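Local coordinates for protein arginyl-tRNA synthetase, putative (PDB 5JLD) that probably joins L-arginine to tRNA(Arg) at the cost of ATP, as a monomeric cytoplasmic class I aminoacyl-tRNA synthetase of the malaria parasite, at residues E129-D137 with R335-Y346; V285-L294 with D361-G369. All coordinates share one frame; numbering follows the deposited sequence.

In the fold
Both contacts lie in the class I catalytic region, their centres about 18 Å apart. Contact 1 is core: two neighbouring parallel strands, 133-137 and 343-349, joined by backbone hydrogen bonds and bordered by a salt bridge and an asparagine-rich end. Contact 2, whose centre lies about 30 Å from the centre of the chain against about 16 Å for that of contact 1, is partly buried and largely apolar, with no hydrogen bond between its segments. Strand 343-349 is followed in the chain by helix 353-364, so the second segments of the two contacts lie on successive elements. The contacts also touch directly: Leu336 CD1 lies 3.6 Å from Ile363 CG2, and Thr337 packs on Trp368.

Contact 1 (E129-D137 with R335-Y346); sequences ENYGNVLVD and RLTQLNCNCVIY
Leu135 fills the centre of this contact, its side chain lodged among Arg335, Leu339, Cys341 and Val344. With CG anti to the backbone N (chi1 -176°), the side chain spreads against Arg335 in helix 326-337 and Leu339 just after it: Leu135 CD1 meets Leu339 CD1 at 3.8 Å and the aliphatic part of Arg335, Leu135 CB rests against Cys341 SG at 3.6 Å, and Leu135 CD2 lies over the centre of one guanidinium face of Arg335. On the other side of the sheet Val134, Val136, Cys343 and Ile345 make looser contacts, and helix 149-167 touches Val136 and Ile345.

The backbones are paired in parallel. Leu135 is gripped from both its N and its O, by Cys343 O and Ile345 N, and Asp137 N bonds to Ile345 O. Beyond Leu135, the extended Arg335 side chain crosses Asp137 at about a right angle. Arg335 NH1 (2.8 Å) and Arg335 NH2 (2.9 Å) both hold the single oxygen OD2 of Asp137, which lies in the guanidinium plane although the carboxylate plane is turned 73° from it. This salt bridge is buried beside the Tyr346 ring.

At the opposite end Asn342 OD1 receives Asn133 N on a lone pair at 2.8 Å, while Asn133 O accepts from both Asn342 N and Cys343 N. Asn133 ND2 reaches Asn340 O from above the carbonyl plane, while Asn133 OD1 is hydrogen-bonded to Asn171 ND2. The amides of Asn130 and Asn342 are stacked, 15° apart, and Asn130 OD1 closes an Asx turn onto Gly132 N. Strands 133-137 and 343-349 are adjacent members of the five-stranded parallel sheet of the Rossmann-like nucleotide-binding fold that defines class I synthetases.

Contact 2 (V285-L294 with D361-G369); sequences VLDLLKESKL and DLIKKTNWG
The Trp368 indole pushes its six-membered ring against helix 282-292, where Val285, Leu288 and Leu289 meet it obliquely. Trp368 CH2 carries most of this, 3.9 Å from both Val285 CG1 and Leu289 CD2, while Trp368 CZ2 touches Leu288 CB at 4.1 Å; the Val285 and Leu289 side chains each cross the Trp368 side chain at about a right angle. One face of the indole has Thr366 OG1 above it, near CG and offset toward the rim. Thr366 OG1 accepts from Trp368 N at 3.0 Å, an ST turn, and is also hydrogen-bonded to Ile363 O, tying the loop that carries the indole to the end of helix 353-364.

Farther along, Leu289 CD2 also reaches Leu362 CD1 and Thr366 CG2. Leu294 sits where the chain has left its helix, after Lys293 with positive phi. Its CG, anti to the carbonyl carbon (chi1 -62°), carries Leu294 CD1 onto Lys365 CB at 3.8 Å and toward Leu362 CD1. Only the base of Lys365 is used here, since its extended chain leads NZ away to Tyr304 OH.

Helix 282-292 and the turn after it thus meet the end of helix 353-364 and the following loop mainly through apolar side chains, with no hydrogen bond across. Helix 326-337 borders the junction, with Tyr333 meeting Trp368 edge-to-face and touching Val285 and Leu288, while strand 313-316 meets Leu289 through Leu315 and Leu362 through Leu313.

Contact 1 (E129-D137 with R335-Y346)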
ATOM      1  N   GLU A 129      14.698   8.062 -11.088  1.00 69.70           N
ATOM      2  CA  GLU A 129      14.290   7.271  -9.924  1.00 64.76           C
ATOM      3  C   GLU A 129      14.509   5.776 -10.133  1.00 63.27           C
ATOM      4  O   GLU A 129      14.102   5.209 -11.150  1.00 66.27           O
ATOM      5  CB  GLU A 129      12.826   7.529  -9.578  1.00 60.92           C
ATOM      6  CG  GLU A 129      12.497   8.967  -9.216  1.00 57.89           C
ATOM      7  CD  GLU A 129      11.018   9.163  -8.918  1.00 60.93           C
ATOM      8  OE1 GLU A 129      10.657   9.206  -7.726  1.00 78.11           O
ATOM      9  OE2 GLU A 129      10.214   9.272  -9.868  1.00 59.60           O
ATOM     10  N   ASN A 130      15.150   5.141  -9.157  1.00 54.97           N
ATOM     11  CA  ASN A 130      15.469   3.721  -9.232  1.00 54.11           C
ATOM     12  C   ASN A 130      14.585   2.912  -8.275  1.00 50.64           C
ATOM     13  O   ASN A 130      14.481   3.240  -7.100  1.00 53.26           O
ATOM     14  CB  ASN A 130      16.957   3.512  -8.919  1.00 56.14           C
ATOM     15  CG  ASN A 130      17.450   2.100  -9.227  1.00 60.98           C
ATOM     16  OD1 ASN A 130      16.683   1.136  -9.244  1.00 59.12           O
ATOM     17  ND2 ASN A 130      18.751   1.976  -9.463  1.00 57.85           N
ATOM     18  N   TYR A 131      13.945   1.861  -8.777  1.00 48.71           N
ATOM     19  CA  TYR A 131      13.185   0.968  -7.902  1.00 46.63           C
ATOM     20  C   TYR A 131      13.684  -0.462  -8.059  1.00 48.69           C
ATOM     21  O   TYR A 131      12.907  -1.403  -7.955  1.00 54.45           O
ATOM     22  CB  TYR A 131      11.681   1.032  -8.198  1.00 43.89           C
ATOM     23  CG  TYR A 131      11.017   2.309  -7.708  1.00 51.73           C
ATOM     24  CD1 TYR A 131      10.652   2.452  -6.376  1.00 48.22           C
ATOM     25  CD2 TYR A 131      10.751   3.370  -8.582  1.00 47.58           C
ATOM     26  CE1 TYR A 131      10.045   3.608  -5.918  1.00 49.18           C
ATOM     27  CE2 TYR A 131      10.143   4.546  -8.128  1.00 44.84           C
ATOM     28  CZ  TYR A 131       9.780   4.648  -6.798  1.00 43.20           C
ATOM     29  OH  TYR A 131       9.190   5.799  -6.311  1.00 39.00           O
ATOM     30  N   GLY A 132      14.983  -0.612  -8.313  1.00 45.64           N
ATOM     31  CA  GLY A 132      15.591  -1.917  -8.492  1.00 46.26           C
ATOM     32  C   GLY A 132      15.244  -2.853  -7.353  1.00 48.69           C
ATOM     33  O   GLY A 132      14.701  -3.934  -7.567  1.00 52.57           O
ATOM     34  N   ASN A 133      15.546  -2.433  -6.132  1.00 47.29           N
ATOM     35  CA  ASN A 133      15.237  -3.261  -4.976  1.00 43.61           C
ATOM     36  C   ASN A 133      14.422  -2.472  -3.979  1.00 37.41           C
ATOM     37  O   ASN A 133      14.866  -1.437  -3.491  1.00 41.14           O
ATOM     38  CB  ASN A 133      16.507  -3.781  -4.293  1.00 34.66           C
ATOM     39  CG  ASN A 133      17.395  -4.593  -5.211  1.00 48.53           C
ATOM     40  OD1 ASN A 133      16.988  -5.627  -5.749  1.00 49.86           O
ATOM     41  ND2 ASN A 133      18.646  -4.158  -5.346  1.00 44.04           N
ATOM     42  N   VAL A 134      13.243  -2.979  -3.653  1.00 38.28           N
ATOM     43  CA  VAL A 134      12.394  -2.320  -2.671  1.00 30.65           C
ATOM     44  C   VAL A 134      12.221  -3.204  -1.447  1.00 36.93           C
ATOM     45  O   VAL A 134      11.987  -4.412  -1.573  1.00 39.69           O
ATOM     46  CB  VAL A 134      10.985  -1.994  -3.271  1.00 33.14           C
ATOM     47  CG1 VAL A 134      10.039  -1.497  -2.181  1.00 41.19           C
ATOM     48  CG2 VAL A 134      11.095  -0.969  -4.421  1.00 38.13           C
ATOM     49  N   LEU A 135      12.325  -2.609  -0.268  1.00 39.42           N
ATOM     50  CA  LEU A 135      12.076  -3.341   0.962  1.00 41.68           C
ATOM     51  C   LEU A 135      10.942  -2.688   1.732  1.00 39.24           C
ATOM     52  O   LEU A 135      10.962  -1.486   1.945  1.00 37.45           O
ATOM     53  CB  LEU A 135      13.343  -3.404   1.832  1.00 38.05           C
ATOM     54  CG  LEU A 135      13.248  -4.235   3.115  1.00 43.85           C
ATOM     55  CD1 LEU A 135      14.611  -4.875   3.458  1.00 49.88           C
ATOM     56  CD2 LEU A 135      12.736  -3.402   4.293  1.00 38.10           C
ATOM     57  N   VAL A 136       9.990  -3.502   2.186  1.00 37.78           N
ATOM     58  CA  VAL A 136       8.884  -3.022   3.004  1.00 32.16           C
ATOM     59  C   VAL A 136       8.962  -3.665   4.395  1.00 41.43           C
ATOM     60  O   VAL A 136       8.927  -4.891   4.551  1.00 40.95           O
ATOM     61  CB  VAL A 136       7.509  -3.315   2.340  1.00 39.26           C
ATOM     62  CG1 VAL A 136       6.353  -2.745   3.188  1.00 32.75           C
ATOM     63  CG2 VAL A 136       7.463  -2.748   0.904  1.00 32.57           C
ATOM     64  N   ASP A 137       9.084  -2.810   5.401  1.00 38.29           N
ATOM     65  CA  ASP A 137       9.207  -3.204   6.804  1.00 39.88           C
ATOM     66  C   ASP A 137       7.851  -3.034   7.468  1.00 40.76           C
ATOM     67  O   ASP A 137       7.400  -1.908   7.647  1.00 41.08           O
ATOM     68  CB  ASP A 137      10.278  -2.341   7.481  1.00 36.98           C
ATOM     69  CG  ASP A 137      10.557  -2.734   8.922  1.00 42.72           C
ATOM     70  OD1 ASP A 137       9.633  -3.119   9.673  1.00 47.51           O
ATOM     71  OD2 ASP A 137      11.741  -2.647   9.314  1.00 46.26           O
ATOM     72  N   ARG A 335      20.255  -2.958   5.039  1.00 41.38           N
ATOM     73  CA  ARG A 335      19.386  -2.911   3.863  1.00 37.84           C
ATOM     74  C   ARG A 335      20.051  -2.145   2.726  1.00 37.45           C
ATOM     75  O   ARG A 335      19.958  -2.538   1.561  1.00 34.48           O
ATOM     76  CB  ARG A 335      18.029  -2.295   4.239  1.00 36.03           C
ATOM     77  CG  ARG A 335      17.291  -3.183   5.241  1.00 36.90           C
ATOM     78  CD  ARG A 335      16.174  -2.486   5.996  1.00 35.99           C
ATOM     79  NE  ARG A 335      15.454  -3.475   6.793  1.00 41.23           N
ATOM     80  CZ  ARG A 335      14.407  -3.236   7.577  1.00 39.95           C
ATOM     81  NH1 ARG A 335      13.885  -2.012   7.696  1.00 40.06           N
ATOM     82  NH2 ARG A 335      13.858  -4.246   8.233  1.00 35.32           N
ATOM     83  N   LEU A 336      20.776  -1.086   3.069  1.00 43.38           N
ATOM     84  CA  LEU A 336      21.384  -0.244   2.035  1.00 46.04           C
ATOM     85  C   LEU A 336      22.666  -0.850   1.443  1.00 45.61           C
ATOM     86  O   LEU A 336      22.868  -0.814   0.218  1.00 41.71           O
ATOM     87  CB  LEU A 336      21.677   1.144   2.605  1.00 41.24           C
ATOM     88  CG  LEU A 336      20.436   2.012   2.816  1.00 43.04           C
ATOM     89  CD1 LEU A 336      20.826   3.271   3.548  1.00 43.27           C
ATOM     90  CD2 LEU A 336      19.786   2.356   1.482  1.00 43.49           C
ATOM     91  N   THR A 337      23.522  -1.403   2.308  1.00 43.70           N
ATOM     92  CA  THR A 337      24.827  -1.889   1.854  1.00 45.67           C
ATOM     93  C   THR A 337      24.805  -3.368   1.443  1.00 43.99           C
ATOM     94  O   THR A 337      25.536  -3.768   0.543  1.00 45.56           O
ATOM     95  CB  THR A 337      25.927  -1.688   2.941  1.00 42.75           C
ATOM     96  OG1 THR A 337      25.653  -2.522   4.072  1.00 43.45           O
ATOM     97  CG2 THR A 337      25.989  -0.224   3.391  1.00 41.39           C
ATOM     98  N   GLN A 338      23.975  -4.181   2.090  1.00 37.46           N
ATOM     99  CA  GLN A 338      24.019  -5.621   1.830  1.00 43.11           C
ATOM    100  C   GLN A 338      22.885  -6.084   0.921  1.00 45.82           C
ATOM    101  O   GLN A 338      23.068  -7.010   0.137  1.00 47.66           O
ATOM    102  CB  GLN A 338      24.012  -6.417   3.156  1.00 37.99           C
ATOM    103  CG  GLN A 338      25.010  -5.886   4.196  1.00 43.41           C
ATOM    104  CD  GLN A 338      26.464  -5.835   3.694  1.00 46.97           C
ATOM    105  OE1 GLN A 338      26.997  -6.814   3.150  1.00 44.26           O
ATOM    106  NE2 GLN A 338      27.111  -4.684   3.889  1.00 39.76           N
ATOM    107  N   LEU A 339      21.722  -5.444   1.014  1.00 51.85           N
ATOM    108  CA  LEU A 339      20.603  -5.782   0.136  1.00 48.42           C
ATOM    109  C   LEU A 339      20.519  -4.814  -1.044  1.00 49.33           C
ATOM    110  O   LEU A 339      19.722  -5.015  -1.953  1.00 50.83           O
ATOM    111  CB  LEU A 339      19.286  -5.771   0.910  1.00 44.32           C
ATOM    112  CG  LEU A 339      19.137  -6.832   2.000  1.00 54.19           C
ATOM    113  CD1 LEU A 339      17.721  -6.781   2.564  1.00 52.22           C
ATOM    114  CD2 LEU A 339      19.466  -8.233   1.452  1.00 51.74           C
ATOM    115  N   ASN A 340      21.334  -3.764  -1.019  1.00 43.73           N
ATOM    116  CA  ASN A 340      21.359  -2.777  -2.097  1.00 47.00           C
ATOM    117  C   ASN A 340      19.989  -2.169  -2.387  1.00 48.14           C
ATOM    118  O   ASN A 340      19.620  -1.953  -3.543  1.00 42.41           O
ATOM    119  CB  ASN A 340      21.957  -3.406  -3.368  1.00 41.74           C
ATOM    120  CG  ASN A 340      23.435  -3.787  -3.183  1.00 54.67           C
ATOM    121  OD1 ASN A 340      24.287  -2.907  -3.087  1.00 59.94           O
ATOM    122  ND2 ASN A 340      23.734  -5.094  -3.114  1.00 46.93           N
ATOM    123  N   CYS A 341      19.245  -1.879  -1.326  1.00 47.81           N
ATOM    124  CA  CYS A 341      17.900  -1.324  -1.461  1.00 39.66           C
ATOM    125  C   CYS A 341      17.906   0.066  -2.088  1.00 41.39           C
ATOM    126  O   CYS A 341      18.721   0.926  -1.739  1.00 41.72           O
ATOM    127  CB  CYS A 341      17.205  -1.276  -0.100  1.00 38.02           C
ATOM    128  SG  CYS A 341      16.615  -2.892   0.478  1.00 44.68           S
ATOM    129  N   ASN A 342      16.981   0.277  -3.016  1.00 43.87           N
ATOM    130  CA  ASN A 342      16.799   1.583  -3.649  1.00 43.73           C
ATOM    131  C   ASN A 342      15.626   2.327  -3.027  1.00 43.42           C
ATOM    132  O   ASN A 342      15.532   3.553  -3.094  1.00 40.26           O
ATOM    133  CB  ASN A 342      16.611   1.402  -5.140  1.00 44.75           C
ATOM    134  CG  ASN A 342      17.766   0.647  -5.763  1.00 42.57           C
ATOM    135  OD1 ASN A 342      17.614  -0.493  -6.210  1.00 39.34           O
ATOM    136  ND2 ASN A 342      18.939   1.272  -5.767  1.00 41.37           N
ATOM    137  N   CYS A 343      14.756   1.575  -2.367  1.00 41.31           N
ATOM    138  CA  CYS A 343      13.654   2.172  -1.654  1.00 40.18           C
ATOM    139  C   CYS A 343      13.358   1.352  -0.395  1.00 36.77           C
ATOM    140  O   CYS A 343      13.253   0.132  -0.445  1.00 46.28           O
ATOM    141  CB  CYS A 343      12.422   2.269  -2.570  1.00 36.44           C
ATOM    142  SG  CYS A 343      10.927   2.898  -1.792  1.00 62.18           S
ATOM    143  N   VAL A 344      13.259   2.032   0.740  1.00 33.85           N
ATOM    144  CA  VAL A 344      12.921   1.362   1.993  1.00 38.29           C
ATOM    145  C   VAL A 344      11.750   2.036   2.662  1.00 43.50           C
ATOM    146  O   VAL A 344      11.783   3.232   2.999  1.00 37.11           O
ATOM    147  CB  VAL A 344      14.093   1.329   2.998  1.00 43.92           C
ATOM    148  CG1 VAL A 344      13.708   0.489   4.212  1.00 31.81           C
ATOM    149  CG2 VAL A 344      15.349   0.778   2.347  1.00 43.22           C
ATOM    150  N   ILE A 345      10.728   1.237   2.894  1.00 38.79           N
ATOM    151  CA  ILE A 345       9.481   1.748   3.379  1.00 34.33           C
ATOM    152  C   ILE A 345       9.202   1.165   4.747  1.00 40.17           C
ATOM    153  O   ILE A 345       9.163  -0.035   4.895  1.00 39.90           O
ATOM    154  CB  ILE A 345       8.340   1.402   2.387  1.00 36.85           C
ATOM    155  CG1 ILE A 345       8.550   2.143   1.061  1.00 34.65           C
ATOM    156  CG2 ILE A 345       6.999   1.698   3.001  1.00 37.49           C
ATOM    157  CD1 ILE A 345       7.739   1.536  -0.121  1.00 35.11           C
ATOM    158  N   TYR A 346       9.033   2.028   5.738  1.00 42.04           N
ATOM    159  CA  TYR A 346       8.691   1.629   7.089  1.00 37.35           C
ATOM    160  C   TYR A 346       7.213   1.886   7.379  1.00 44.35           C
ATOM    161  O   TYR A 346       6.793   3.030   7.471  1.00 40.83           O
ATOM    162  CB  TYR A 346       9.548   2.395   8.089  1.00 42.90           C
ATOM    163  CG  TYR A 346      11.007   2.012   8.050  1.00 47.85           C
ATOM    164  CD1 TYR A 346      11.865   2.589   7.121  1.00 46.33           C
ATOM    165  CD2 TYR A 346      11.531   1.073   8.949  1.00 47.07           C
ATOM    166  CE1 TYR A 346      13.206   2.246   7.078  1.00 45.05           C
ATOM    167  CE2 TYR A 346      12.891   0.715   8.913  1.00 40.44           C
ATOM    168  CZ  TYR A 346      13.710   1.313   7.970  1.00 39.54           C
ATOM    169  OH  TYR A 346      15.033   1.003   7.898  1.00 41.27           O
TER

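Contact 2 (V285-L294 with D361-G369)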
ATOM      1  N   VAL A 285      28.688  -1.537  12.984  1.00 43.94           N
ATOM      2  CA  VAL A 285      27.941  -0.351  12.563  1.00 41.61           C
ATOM      3  C   VAL A 285      28.431   0.821  13.399  1.00 44.08           C
ATOM      4  O   VAL A 285      28.707   1.902  12.852  1.00 43.52           O
ATOM      5  CB  VAL A 285      26.402  -0.526  12.682  1.00 48.38           C
ATOM      6  CG1 VAL A 285      25.679   0.785  12.338  1.00 44.51           C
ATOM      7  CG2 VAL A 285      25.926  -1.613  11.730  1.00 43.59           C
ATOM      8  N   LEU A 286      28.679   0.577  14.692  1.00 46.21           N
ATOM      9  CA  LEU A 286      28.995   1.717  15.540  1.00 48.28           C
ATOM     10  C   LEU A 286      30.383   2.178  15.150  1.00 52.03           C
ATOM     11  O   LEU A 286      30.642   3.395  15.078  1.00 48.60           O
ATOM     12  CB  LEU A 286      28.904   1.375  17.018  1.00 41.74           C
ATOM     13  CG  LEU A 286      27.475   1.289  17.562  1.00 49.82           C
ATOM     14  CD1 LEU A 286      27.504   1.232  19.061  1.00 42.66           C
ATOM     15  CD2 LEU A 286      26.599   2.461  17.090  1.00 53.56           C
ATOM     16  N   ASP A 287      31.233   1.200  14.798  1.00 46.44           N
ATOM     17  CA  ASP A 287      32.611   1.511  14.434  1.00 41.87           C
ATOM     18  C   ASP A 287      32.539   2.444  13.256  1.00 47.24           C
ATOM     19  O   ASP A 287      33.171   3.512  13.267  1.00 50.89           O
ATOM     20  CB  ASP A 287      33.415   0.247  14.113  1.00 47.41           C
ATOM     21  CG  ASP A 287      33.885  -0.476  15.372  1.00 56.03           C
ATOM     22  OD1 ASP A 287      33.933   0.176  16.439  1.00 55.83           O
ATOM     23  OD2 ASP A 287      34.188  -1.689  15.301  1.00 58.44           O
ATOM     24  N   LEU A 288      31.670   2.102  12.301  1.00 40.32           N
ATOM     25  CA  LEU A 288      31.582   2.910  11.086  1.00 52.72           C
ATOM     26  C   LEU A 288      31.186   4.326  11.470  1.00 55.49           C
ATOM     27  O   LEU A 288      31.851   5.295  11.076  1.00 59.02           O
ATOM     28  CB  LEU A 288      30.591   2.307  10.081  1.00 47.12           C
ATOM     29  CG  LEU A 288      31.191   1.089   9.349  1.00 47.46           C
ATOM     30  CD1 LEU A 288      30.151   0.429   8.456  1.00 44.72           C
ATOM     31  CD2 LEU A 288      32.437   1.463   8.536  1.00 46.35           C
ATOM     32  N   LEU A 289      30.157   4.436  12.311  1.00 52.63           N
ATOM     33  CA  LEU A 289      29.658   5.747  12.681  1.00 46.79           C
ATOM     34  C   LEU A 289      30.726   6.523  13.434  1.00 52.87           C
ATOM     35  O   LEU A 289      30.890   7.721  13.212  1.00 51.65           O
ATOM     36  CB  LEU A 289      28.387   5.623  13.508  1.00 48.06           C
ATOM     37  CG  LEU A 289      27.218   5.253  12.593  1.00 50.84           C
ATOM     38  CD1 LEU A 289      26.005   4.853  13.401  1.00 51.38           C
ATOM     39  CD2 LEU A 289      26.897   6.425  11.650  1.00 50.71           C
ATOM     40  N   LYS A 290      31.519   5.824  14.248  1.00 52.90           N
ATOM     41  CA  LYS A 290      32.510   6.537  15.040  1.00 61.71           C
ATOM     42  C   LYS A 290      33.539   7.109  14.076  1.00 60.90           C
ATOM     43  O   LYS A 290      34.029   8.224  14.269  1.00 58.32           O
ATOM     44  CB  LYS A 290      33.160   5.625  16.091  1.00 60.18           C
ATOM     45  CG  LYS A 290      32.195   5.188  17.193  1.00 63.61           C
ATOM     46  CD  LYS A 290      32.848   4.243  18.215  1.00 63.05           C
ATOM     47  CE  LYS A 290      31.831   3.759  19.260  1.00 56.95           C
ATOM     48  NZ  LYS A 290      32.452   3.020  20.409  1.00 54.41           N
ATOM     49  N   GLU A 291      33.821   6.367  13.007  1.00 51.18           N
ATOM     50  CA  GLU A 291      34.849   6.805  12.080  1.00 55.60           C
ATOM     51  C   GLU A 291      34.307   7.931  11.194  1.00 59.55           C
ATOM     52  O   GLU A 291      35.089   8.649  10.572  1.00 66.86           O
ATOM     53  CB  GLU A 291      35.366   5.632  11.232  1.00 51.34           C
ATOM     54  N   SER A 292      32.981   8.103  11.156  1.00 49.01           N
ATOM     55  CA  SER A 292      32.388   9.146  10.305  1.00 51.75           C
ATOM     56  C   SER A 292      32.355  10.514  10.994  1.00 61.00           C
ATOM     57  O   SER A 292      32.118  11.543  10.348  1.00 59.23           O
ATOM     58  CB  SER A 292      30.974   8.763   9.892  1.00 55.28           C
ATOM     59  OG  SER A 292      30.136   8.720  11.033  1.00 65.35           O
ATOM     60  N   LYS A 293      32.574  10.506  12.309  1.00 65.21           N
ATOM     61  CA  LYS A 293      32.587  11.715  13.131  1.00 66.73           C
ATOM     62  C   LYS A 293      31.253  12.482  13.105  1.00 68.40           C
ATOM     63  O   LYS A 293      31.232  13.716  13.171  1.00 66.82           O
ATOM     64  CB  LYS A 293      33.739  12.627  12.694  1.00 72.09           C
ATOM     65  CG  LYS A 293      35.115  12.034  12.997  1.00 77.42           C
ATOM     66  CD  LYS A 293      36.164  12.489  11.992  1.00 83.02           C
ATOM     67  CE  LYS A 293      37.495  11.766  12.203  1.00 86.68           C
ATOM     68  NZ  LYS A 293      38.458  12.050  11.100  1.00 89.87           N
ATOM     69  N   LEU A 294      30.144  11.746  13.036  1.00 61.12           N
ATOM     70  CA  LEU A 294      28.814  12.357  13.052  1.00 62.40           C
ATOM     71  C   LEU A 294      28.168  12.261  14.435  1.00 64.05           C
ATOM     72  O   LEU A 294      27.090  12.806  14.662  1.00 64.96           O
ATOM     73  CB  LEU A 294      27.902  11.700  12.013  1.00 52.58           C
ATOM     74  CG  LEU A 294      28.342  11.829  10.562  1.00 54.55           C
ATOM     75  CD1 LEU A 294      27.513  10.907   9.659  1.00 51.91           C
ATOM     76  CD2 LEU A 294      28.228  13.276  10.120  1.00 55.96           C
ATOM     77  N   ASP A 361      17.690  11.139   8.279  1.00 48.23           N
ATOM     78  CA  ASP A 361      18.630  12.246   8.377  1.00 51.08           C
ATOM     79  C   ASP A 361      20.058  11.774   8.726  1.00 49.60           C
ATOM     80  O   ASP A 361      21.034  12.297   8.182  1.00 48.24           O
ATOM     81  CB  ASP A 361      18.125  13.262   9.412  1.00 48.26           C
ATOM     82  CG  ASP A 361      18.985  14.511   9.478  1.00 57.05           C
ATOM     83  OD1 ASP A 361      18.952  15.318   8.523  1.00 60.44           O
ATOM     84  OD2 ASP A 361      19.699  14.687  10.493  1.00 56.10           O
ATOM     85  N   LEU A 362      20.196  10.783   9.604  1.00 44.65           N
ATOM     86  CA  LEU A 362      21.555  10.300   9.911  1.00 44.68           C
ATOM     87  C   LEU A 362      22.121   9.527   8.724  1.00 44.09           C
ATOM     88  O   LEU A 362      23.280   9.721   8.320  1.00 43.20           O
ATOM     89  CB  LEU A 362      21.571   9.421  11.164  1.00 45.11           C
ATOM     90  CG  LEU A 362      22.856   8.612  11.414  1.00 50.66           C
ATOM     91  CD1 LEU A 362      24.085   9.518  11.605  1.00 50.23           C
ATOM     92  CD2 LEU A 362      22.678   7.660  12.607  1.00 38.76           C
ATOM     93  N   ILE A 363      21.280   8.681   8.137  1.00 40.04           N
ATOM     94  CA  ILE A 363      21.746   7.733   7.127  1.00 40.12           C
ATOM     95  C   ILE A 363      22.142   8.485   5.844  1.00 45.96           C
ATOM     96  O   ILE A 363      23.044   8.079   5.100  1.00 44.99           O
ATOM     97  CB  ILE A 363      20.657   6.666   6.835  1.00 45.86           C
ATOM     98  CG1 ILE A 363      20.951   5.345   7.570  1.00 46.50           C
ATOM     99  CG2 ILE A 363      20.529   6.407   5.345  1.00 46.05           C
ATOM    100  CD1 ILE A 363      21.186   5.460   9.080  1.00 45.84           C
ATOM    101  N   LYS A 364      21.469   9.605   5.609  1.00 40.55           N
ATOM    102  CA  LYS A 364      21.737  10.430   4.447  1.00 47.99           C
ATOM    103  C   LYS A 364      23.103  11.119   4.578  1.00 51.56           C
ATOM    104  O   LYS A 364      23.693  11.538   3.584  1.00 54.23           O
ATOM    105  CB  LYS A 364      20.605  11.448   4.288  1.00 55.98           C
ATOM    106  CG  LYS A 364      19.714  11.250   3.065  1.00 60.81           C
ATOM    107  CD  LYS A 364      19.661   9.817   2.554  1.00 58.81           C
ATOM    108  CE  LYS A 364      18.741   9.740   1.336  1.00 54.65           C
ATOM    109  NZ  LYS A 364      18.926   8.560   0.427  1.00 47.15           N
ATOM    110  N   LYS A 365      23.613  11.217   5.807  1.00 50.73           N
ATOM    111  CA  LYS A 365      24.912  11.841   6.032  1.00 43.79           C
ATOM    112  C   LYS A 365      26.051  10.825   5.907  1.00 50.30           C
ATOM    113  O   LYS A 365      27.217  11.205   5.914  1.00 51.13           O
ATOM    114  CB  LYS A 365      24.962  12.519   7.409  1.00 48.99           C
ATOM    115  CG  LYS A 365      24.146  13.808   7.504  1.00 60.98           C
ATOM    116  CD  LYS A 365      24.304  14.505   8.851  1.00 59.04           C
ATOM    117  CE  LYS A 365      23.340  15.694   8.944  1.00 63.39           C
ATOM    118  NZ  LYS A 365      23.336  16.331  10.301  1.00 67.26           N
ATOM    119  N   THR A 366      25.718   9.538   5.793  1.00 51.55           N
ATOM    120  CA  THR A 366      26.743   8.504   5.599  1.00 54.05           C
ATOM    121  C   THR A 366      27.011   8.262   4.115  1.00 53.70           C
ATOM    122  O   THR A 366      26.382   8.875   3.256  1.00 50.60           O
ATOM    123  CB  THR A 366      26.337   7.160   6.232  1.00 51.96           C
ATOM    124  OG1 THR A 366      25.386   6.494   5.383  1.00 48.77           O
ATOM    125  CG2 THR A 366      25.736   7.377   7.617  1.00 54.17           C
ATOM    126  N   ASN A 367      27.935   7.357   3.820  1.00 51.16           N
ATOM    127  CA  ASN A 367      28.176   6.923   2.446  1.00 51.35           C
ATOM    128  C   ASN A 367      27.509   5.568   2.159  1.00 49.05           C
ATOM    129  O   ASN A 367      27.880   4.867   1.233  1.00 51.08           O
ATOM    130  CB  ASN A 367      29.681   6.836   2.173  1.00 50.90           C
ATOM    131  CG  ASN A 367      30.422   5.924   3.187  1.00 71.41           C
ATOM    132  OD1 ASN A 367      29.991   5.766   4.337  1.00 68.05           O
ATOM    133  ND2 ASN A 367      31.547   5.350   2.760  1.00 63.63           N
ATOM    134  N   TRP A 368      26.512   5.203   2.952  1.00 54.01           N
ATOM    135  CA  TRP A 368      25.973   3.848   2.888  1.00 53.05           C
ATOM    136  C   TRP A 368      25.045   3.638   1.699  1.00 50.23           C
ATOM    137  O   TRP A 368      24.020   4.316   1.569  1.00 46.26           O
ATOM    138  CB  TRP A 368      25.234   3.511   4.180  1.00 49.93           C
ATOM    139  CG  TRP A 368      26.110   3.551   5.387  1.00 46.45           C
ATOM    140  CD1 TRP A 368      27.479   3.635   5.413  1.00 47.56           C
ATOM    141  CD2 TRP A 368      25.685   3.501   6.748  1.00 45.59           C
ATOM    142  NE1 TRP A 368      27.931   3.634   6.717  1.00 48.75           N
ATOM    143  CE2 TRP A 368      26.849   3.552   7.554  1.00 51.79           C
ATOM    144  CE3 TRP A 368      24.435   3.418   7.371  1.00 42.68           C
ATOM    145  CZ2 TRP A 368      26.795   3.525   8.949  1.00 47.01           C
ATOM    146  CZ3 TRP A 368      24.391   3.386   8.767  1.00 43.47           C
ATOM    147  CH2 TRP A 368      25.561   3.443   9.531  1.00 43.94           C
ATOM    148  N   GLY A 369      25.422   2.685   0.852  1.00 44.13           N
ATOM    149  CA  GLY A 369      24.635   2.273  -0.287  1.00 48.77           C
ATOM    150  C   GLY A 369      24.291   3.407  -1.233  1.00 51.85           C
ATOM    151  O   GLY A 369      25.034   4.377  -1.369  1.00 48.75           O
TER